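Local coordinates for protein mannose-6-phosphate isomerase (Helicobacter pylori, PDB 2QH5) that probably makes GDP-mannose from mannose 1-phosphate and GTP, releasing diphosphate, and is represented here by its N-terminal nucleotidyltransferase domain, at residues L96-S101 / D105-T110; G189-Q194 / S245-L250; V197-L202 / T208-C213. All blocks are in the same frame, centred on the assembly; numbering follows the deposited sequence.

Contact 1 of 3, residues L96-S101 / D105-T110; sequences LSALMS and DLLIVT
The flat carboxylate of Asp105 turns both oxygens toward the methylene of Ser101, whose CB lies 3.8 Å from Asp105 OD2 and almost as close to OD1. No hydrogen bond joins the two side chains. Asp105 OD1 instead accepts the backbone N-H of Asp102, in the short connection between the segments, while OD2 is buried without a partner in the model. The carboxylate reaches this place because CG stands between the backbone N and the carbonyl carbon (chi1 75°). Ser101 OG folds back on its own helix and donates to Ser97 O at 2.9 Å, meeting the carbonyl at 150° and tilted 20° from its plane; Lys6 NZ also bonds to this hydroxyl. The two methyls of Leu107 divide between the helix and the residues after it: CD1 touches Ser101 OG at 3.8 Å, and CD2 lies 4.0 Å from Ala98 CB. Met100 is where the chain leaves helical geometry, so Ala98 belongs to the last turn of helix 90-99 and Ser101 to the chain just beyond it. Strands 78-84 and 106-111 run parallel in the central sheet with this helix between them in sequence, a beta-alpha-beta crossover of the Rossmann-like GT-A nucleotidyltransferase fold.

Contact 2 of 3, residues G189-Q194 / S245-L250; sequences GMFVFQ and SIDIAL
Phe191 and Ile246 meet where the part of strand 184-194 beyond the corner at Gly189 (phi 89°) faces the first turn of helix 246-251, whose backbone widens into a pi-type turn at 247-250. One ring carries the strand's side of the contact. The CG2 methyl of Ile246 approaches it obliquely, 3.5 Å from Phe191 CE1 and 3.8 Å from CZ. With CG1 anti to the backbone N (chi1 -167°), CG2 is left as the branch that meets the ring, the two side chains sliding past each other in opposite directions. Asp247 comes to the ring edge, its OD2 near the ring plane and 4.1 Å from Phe191 CZ. Ring and carboxylate planes stand 60° apart, so the groups do not stack. The contact thus pairs a snug apolar touch with a looser carboxylate approach, and no hydrogen bond crosses it. Backbone bonds tie Phe191 to Val109 in strand 106-111 and Val192 to Val139 in strand 138-144, placing the ring's strand inside the sheet. On the helix side, Ile246 also packs on Phe198 of helix 195-205, while Asp247 touches Phe166 and Glu168 of strand 165-168.

Contact 3 of 3, residues V197-L202 / T208-C213; sequences VFLDEL and TILKGC
Leu202 and Leu210 mark the closest backbone approach of two helical segments, their CA atoms 6.2 Å apart; 197-202 lies in helix 195-205 and 208-213 in helix 207-216, which follows after a very short break. Leu210 supplies the second helix's share of the side-chain contacts and is used along its length. Near its root, Leu210 CB rests against Leu202 CG at 4.2 Å, the two leucines crossing at a slant. At its far end the methyls divide their work: Leu210 CD1 meets Leu199 CD2 at 3.8 Å, and Leu210 CD2 packs against the backbone carbonyl Leu199 O at 3.7 Å. The side chains of Leu199 and Leu210 cross at about a right angle, so they touch through their methyl ends and do not run alongside. In Leu210, CG is anti to the backbone N (chi1 176°), which stretches the chain out to the first helix. The inner side of the pair is closed by helix 90-99, where Ala98 packs on Leu199 and Ala95 on Leu202. Charge stays off this interface: Glu201 forms a salt bridge with Lys204 and bonds to Ser254 OG, while Asp200 and Lys211 are exposed. Across the segments there is no hydrogen bond or ion pair; the three touching leucines are buried, and cohesion here is mainly apolar, resting on the fit of the leucine side chains and not on directional bonds.

All three contacts are buried, but contacts 1 and 2 lie nearer the centre of the chain than contact 3. Contacts 1 and 2 share the sheet directly: strands 106-111 and 184-194 are antiparallel neighbours in it, with Leu107 N probably bonded to Phe193 O. Contact 3 pairs two helices, yet reaches both others, through Leu96 and Leu99, which pack on the carbonyl of Cys213, and through Phe198, which stacks on Phe193 and packs against Leu250. Chemistry follows place. Contacts 1 and 2 bring a carboxylate against carbon beside their apolar touches, one at a helix end and one at a helix start, whereas 197-202/208-213 meets through leucines.

Contact 1 of 3, residues L96-S101 / D105-T110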
# COMPACT_ATOMS: atom_id res chain seq x y z
N LEU A 96 2.00 9.53 5.40
CA LEU A 96 2.61 10.65 4.69
C LEU A 96 1.90 10.91 3.36
O LEU A 96 1.52 12.05 3.08
CB LEU A 96 4.13 10.46 4.52
CG LEU A 96 4.98 10.58 5.82
CD1 LEU A 96 6.40 10.05 5.68
CD2 LEU A 96 5.01 12.01 6.38
N SER A 97 1.70 9.85 2.59
CA SER A 97 0.94 9.89 1.32
C SER A 97 -0.48 10.44 1.45
O SER A 97 -0.95 11.17 0.58
CB SER A 97 0.84 8.49 0.72
OG SER A 97 2.12 7.87 0.67
N ALA A 98 -1.15 10.06 2.54
CA ALA A 98 -2.48 10.57 2.85
C ALA A 98 -2.45 12.06 3.20
O ALA A 98 -3.35 12.80 2.82
CB ALA A 98 -3.09 9.77 3.99
N LEU A 99 -1.40 12.49 3.90
CA LEU A 99 -1.22 13.91 4.23
C LEU A 99 -0.88 14.74 2.99
O LEU A 99 -1.15 15.94 2.96
CB LEU A 99 -0.16 14.11 5.32
CG LEU A 99 -0.39 13.56 6.75
CD1 LEU A 99 0.89 13.62 7.52
CD2 LEU A 99 -1.52 14.24 7.54
N MET A 100 -0.29 14.10 1.98
CA MET A 100 -0.04 14.74 0.69
C MET A 100 -1.28 14.71 -0.21
O MET A 100 -1.20 15.03 -1.40
CB MET A 100 1.11 14.06 -0.05
CG MET A 100 2.50 14.38 0.47
SD MET A 100 3.80 13.30 -0.17
CE MET A 100 4.38 12.71 1.41
N SER A 101 -2.43 14.32 0.35
CA SER A 101 -3.66 14.18 -0.43
C SER A 101 -4.81 15.04 0.08
O SER A 101 -4.75 15.57 1.20
CB SER A 101 -4.09 12.71 -0.46
OG SER A 101 -3.14 11.93 -1.15
N ASP A 105 -10.27 12.47 -1.28
CA ASP A 105 -9.94 11.59 -2.39
C ASP A 105 -9.56 10.18 -1.94
O ASP A 105 -9.23 9.96 -0.78
CB ASP A 105 -8.97 12.25 -3.41
CG ASP A 105 -7.54 12.35 -2.93
OD1 ASP A 105 -7.00 13.47 -2.91
OD2 ASP A 105 -6.93 11.30 -2.62
N LEU A 106 -9.65 9.23 -2.86
CA LEU A 106 -9.54 7.81 -2.52
C LEU A 106 -8.18 7.29 -2.88
O LEU A 106 -7.63 7.61 -3.94
CB LEU A 106 -10.62 6.99 -3.24
CG LEU A 106 -12.09 7.30 -2.94
CD1 LEU A 106 -12.99 6.78 -4.05
CD2 LEU A 106 -12.54 6.76 -1.58
N LEU A 107 -7.64 6.46 -2.00
CA LEU A 107 -6.28 5.98 -2.10
C LEU A 107 -6.29 4.50 -2.37
O LEU A 107 -6.89 3.73 -1.63
CB LEU A 107 -5.55 6.24 -0.78
CG LEU A 107 -4.64 7.45 -0.56
CD1 LEU A 107 -5.19 8.73 -1.14
CD2 LEU A 107 -4.41 7.60 0.94
N ILE A 108 -5.61 4.11 -3.44
CA ILE A 108 -5.39 2.71 -3.75
C ILE A 108 -3.91 2.44 -3.48
O ILE A 108 -3.06 2.88 -4.25
CB ILE A 108 -5.74 2.39 -5.22
CG1 ILE A 108 -7.20 2.76 -5.52
CG2 ILE A 108 -5.50 0.92 -5.55
CD1 ILE A 108 -7.55 2.70 -6.99
N VAL A 109 -3.63 1.73 -2.39
CA VAL A 109 -2.27 1.51 -1.89
C VAL A 109 -1.77 0.13 -2.33
O VAL A 109 -2.31 -0.89 -1.92
CB VAL A 109 -2.22 1.62 -0.34
CG1 VAL A 109 -0.85 1.25 0.19
CG2 VAL A 109 -2.61 3.02 0.11
N THR A 110 -0.73 0.13 -3.16
CA THR A 110 -0.29 -1.08 -3.86
C THR A 110 1.21 -1.28 -3.79
O THR A 110 1.95 -0.49 -4.36
CB THR A 110 -0.69 -1.02 -5.37
OG1 THR A 110 -0.22 0.21 -5.97
CG2 THR A 110 -2.20 -1.07 -5.53

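Contact 2 of 3, residues G189-Q194 / S245-L250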
# COMPACT_ATOMS: atom_id res chain seq x y z
N GLY A 189 -1.50 -7.12 1.44
CA GLY A 189 -0.67 -5.94 1.68
C GLY A 189 -1.16 -4.75 0.89
O GLY A 189 -0.69 -3.64 1.12
N MET A 190 -2.10 -4.97 -0.03
CA MET A 190 -2.80 -3.89 -0.75
C MET A 190 -3.92 -3.32 0.12
O MET A 190 -4.41 -4.00 1.01
CB MET A 190 -3.42 -4.40 -2.04
CG MET A 190 -2.49 -5.16 -2.97
SD MET A 190 -3.36 -5.62 -4.47
CE MET A 190 -4.38 -4.17 -4.74
N PHE A 191 -4.34 -2.08 -0.17
CA PHE A 191 -5.34 -1.39 0.66
C PHE A 191 -6.06 -0.33 -0.14
O PHE A 191 -5.46 0.30 -1.00
CB PHE A 191 -4.70 -0.69 1.86
CG PHE A 191 -4.07 -1.62 2.84
CD1 PHE A 191 -2.69 -1.69 2.95
CD2 PHE A 191 -4.85 -2.43 3.66
CE1 PHE A 191 -2.09 -2.56 3.84
CE2 PHE A 191 -4.26 -3.30 4.56
CZ PHE A 191 -2.88 -3.37 4.65
N VAL A 192 -7.34 -0.12 0.16
CA VAL A 192 -8.10 1.01 -0.37
C VAL A 192 -8.85 1.67 0.78
O VAL A 192 -9.36 0.99 1.66
CB VAL A 192 -9.10 0.62 -1.50
CG1 VAL A 192 -9.79 1.85 -2.07
CG2 VAL A 192 -8.39 -0.14 -2.63
N PHE A 193 -8.87 3.00 0.78
CA PHE A 193 -9.57 3.81 1.77
C PHE A 193 -9.53 5.26 1.34
O PHE A 193 -8.68 5.64 0.54
CB PHE A 193 -8.97 3.69 3.19
CG PHE A 193 -7.49 3.36 3.23
CD1 PHE A 193 -6.53 4.24 2.71
CD2 PHE A 193 -7.05 2.18 3.82
CE1 PHE A 193 -5.18 3.93 2.76
CE2 PHE A 193 -5.69 1.86 3.89
CZ PHE A 193 -4.76 2.72 3.35
N GLN A 194 -10.45 6.06 1.85
CA GLN A 194 -10.37 7.50 1.66
C GLN A 194 -9.27 8.04 2.57
O GLN A 194 -9.03 7.49 3.65
CB GLN A 194 -11.71 8.14 1.98
CG GLN A 194 -11.82 9.60 1.62
CD GLN A 194 -12.79 10.34 2.50
OE1 GLN A 194 -12.52 10.59 3.68
NE2 GLN A 194 -13.93 10.69 1.93
N SER A 245 4.59 -1.00 11.00
CA SER A 245 3.76 -1.47 9.91
C SER A 245 2.33 -1.02 10.00
O SER A 245 1.82 -0.85 11.08
CB SER A 245 3.75 -2.97 9.94
OG SER A 245 3.56 -3.44 8.64
N ILE A 246 1.66 -0.85 8.88
CA ILE A 246 0.25 -0.46 8.95
C ILE A 246 -0.61 -1.56 9.60
O ILE A 246 -1.60 -1.27 10.28
CB ILE A 246 -0.28 -0.07 7.56
CG1 ILE A 246 -1.64 0.63 7.67
CG2 ILE A 246 -0.34 -1.27 6.63
CD1 ILE A 246 -1.60 1.88 8.53
N ASP A 247 -0.18 -2.80 9.41
CA ASP A 247 -0.87 -3.96 9.94
C ASP A 247 -0.83 -3.96 11.45
O ASP A 247 -1.80 -4.31 12.09
CB ASP A 247 -0.25 -5.25 9.39
CG ASP A 247 -0.03 -5.21 7.89
OD1 ASP A 247 0.90 -4.49 7.43
OD2 ASP A 247 -0.77 -5.90 7.16
N ILE A 248 0.30 -3.55 12.02
CA ILE A 248 0.46 -3.49 13.47
C ILE A 248 -0.18 -2.21 14.02
O ILE A 248 -0.93 -2.26 15.00
CB ILE A 248 1.95 -3.59 13.87
CG1 ILE A 248 2.48 -5.00 13.59
CG2 ILE A 248 2.16 -3.23 15.35
CD1 ILE A 248 3.99 -5.11 13.47
N ALA A 249 0.10 -1.09 13.36
CA ALA A 249 -0.37 0.24 13.79
C ALA A 249 -1.88 0.39 13.81
O ALA A 249 -2.45 1.00 14.73
CB ALA A 249 0.23 1.32 12.91
N LEU A 250 -2.54 -0.17 12.80
CA LEU A 250 -3.93 0.17 12.54
C LEU A 250 -4.84 -1.02 12.28
O LEU A 250 -5.92 -1.11 12.86
CB LEU A 250 -4.00 1.15 11.37
CG LEU A 250 -5.36 1.68 10.93
CD1 LEU A 250 -6.09 2.38 12.08
CD2 LEU A 250 -5.17 2.62 9.75

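Contact 3 of 3, residues V197-L202 / T208-C213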
# COMPACT_ATOMS: atom_id res chain seq x y z
N VAL A 197 -10.67 9.34 6.20
CA VAL A 197 -11.00 8.25 7.12
C VAL A 197 -9.76 7.47 7.56
O VAL A 197 -9.67 7.07 8.73
CB VAL A 197 -12.16 7.31 6.59
CG1 VAL A 197 -12.49 7.61 5.16
CG2 VAL A 197 -11.85 5.81 6.79
N PHE A 198 -8.81 7.26 6.64
CA PHE A 198 -7.53 6.67 7.03
C PHE A 198 -6.85 7.49 8.13
O PHE A 198 -6.40 6.94 9.13
CB PHE A 198 -6.57 6.50 5.86
CG PHE A 198 -5.19 6.08 6.29
CD1 PHE A 198 -4.20 7.02 6.50
CD2 PHE A 198 -4.92 4.74 6.53
CE1 PHE A 198 -2.95 6.64 6.92
CE2 PHE A 198 -3.66 4.35 6.96
CZ PHE A 198 -2.67 5.30 7.16
N LEU A 199 -6.78 8.81 7.94
CA LEU A 199 -6.13 9.67 8.93
C LEU A 199 -6.92 9.78 10.23
O LEU A 199 -6.33 10.02 11.29
CB LEU A 199 -5.84 11.06 8.34
CG LEU A 199 -4.84 11.06 7.17
CD1 LEU A 199 -4.86 12.39 6.43
CD2 LEU A 199 -3.43 10.70 7.63
N ASP A 200 -8.23 9.59 10.15
CA ASP A 200 -9.09 9.60 11.34
C ASP A 200 -8.89 8.32 12.14
O ASP A 200 -8.80 8.35 13.37
CB ASP A 200 -10.55 9.75 10.96
CG ASP A 200 -10.91 11.17 10.54
OD1 ASP A 200 -12.05 11.38 10.08
OD2 ASP A 200 -10.05 12.06 10.69
N GLU A 201 -8.81 7.19 11.44
CA GLU A 201 -8.57 5.90 12.07
C GLU A 201 -7.19 5.84 12.69
O GLU A 201 -7.01 5.25 13.76
CB GLU A 201 -8.72 4.76 11.06
CG GLU A 201 -10.17 4.38 10.77
CD GLU A 201 -10.88 3.81 11.99
OE1 GLU A 201 -11.77 4.52 12.52
OE2 GLU A 201 -10.53 2.68 12.43
N LEU A 202 -6.21 6.46 12.04
CA LEU A 202 -4.87 6.53 12.59
C LEU A 202 -4.86 7.41 13.84
O LEU A 202 -4.19 7.09 14.81
CB LEU A 202 -3.85 7.02 11.56
CG LEU A 202 -2.37 6.63 11.75
CD1 LEU A 202 -2.14 5.13 11.85
CD2 LEU A 202 -1.59 7.16 10.59
N THR A 208 0.20 8.77 18.11
CA THR A 208 1.56 9.29 18.16
C THR A 208 2.33 8.97 16.90
O THR A 208 3.43 9.48 16.68
CB THR A 208 2.32 8.74 19.38
OG1 THR A 208 2.41 7.31 19.28
CG2 THR A 208 1.62 9.14 20.68
N ILE A 209 1.76 8.11 16.06
CA ILE A 209 2.33 7.78 14.76
C ILE A 209 1.83 8.80 13.75
O ILE A 209 2.57 9.24 12.87
CB ILE A 209 1.99 6.33 14.38
CG1 ILE A 209 2.72 5.39 15.33
CG2 ILE A 209 2.33 6.02 12.91
CD1 ILE A 209 3.34 4.19 14.66
N LEU A 210 0.57 9.21 13.91
CA LEU A 210 0.02 10.31 13.13
C LEU A 210 0.71 11.62 13.49
O LEU A 210 1.02 12.42 12.61
CB LEU A 210 -1.49 10.41 13.33
CG LEU A 210 -2.16 11.60 12.62
CD1 LEU A 210 -2.09 11.47 11.11
CD2 LEU A 210 -3.59 11.75 13.07
N LYS A 211 0.96 11.82 14.79
CA LYS A 211 1.65 13.00 15.32
C LYS A 211 3.03 13.16 14.69
O LYS A 211 3.36 14.22 14.16
CB LYS A 211 1.78 12.88 16.84
CG LYS A 211 1.91 14.20 17.58
CD LYS A 211 0.57 14.92 17.66
CE LYS A 211 0.74 16.36 18.14
NZ LYS A 211 -0.46 17.18 17.85
N GLY A 212 3.82 12.09 14.76
CA GLY A 212 5.17 12.06 14.19
C GLY A 212 5.21 12.31 12.69
O GLY A 212 6.12 12.98 12.19
N CYS A 213 4.23 11.77 11.97
CA CYS A 213 4.11 12.02 10.53
C CYS A 213 3.70 13.46 10.23
O CYS A 213 4.15 14.03 9.25
CB CYS A 213 3.14 11.04 9.89
SG CYS A 213 3.87 9.45 9.50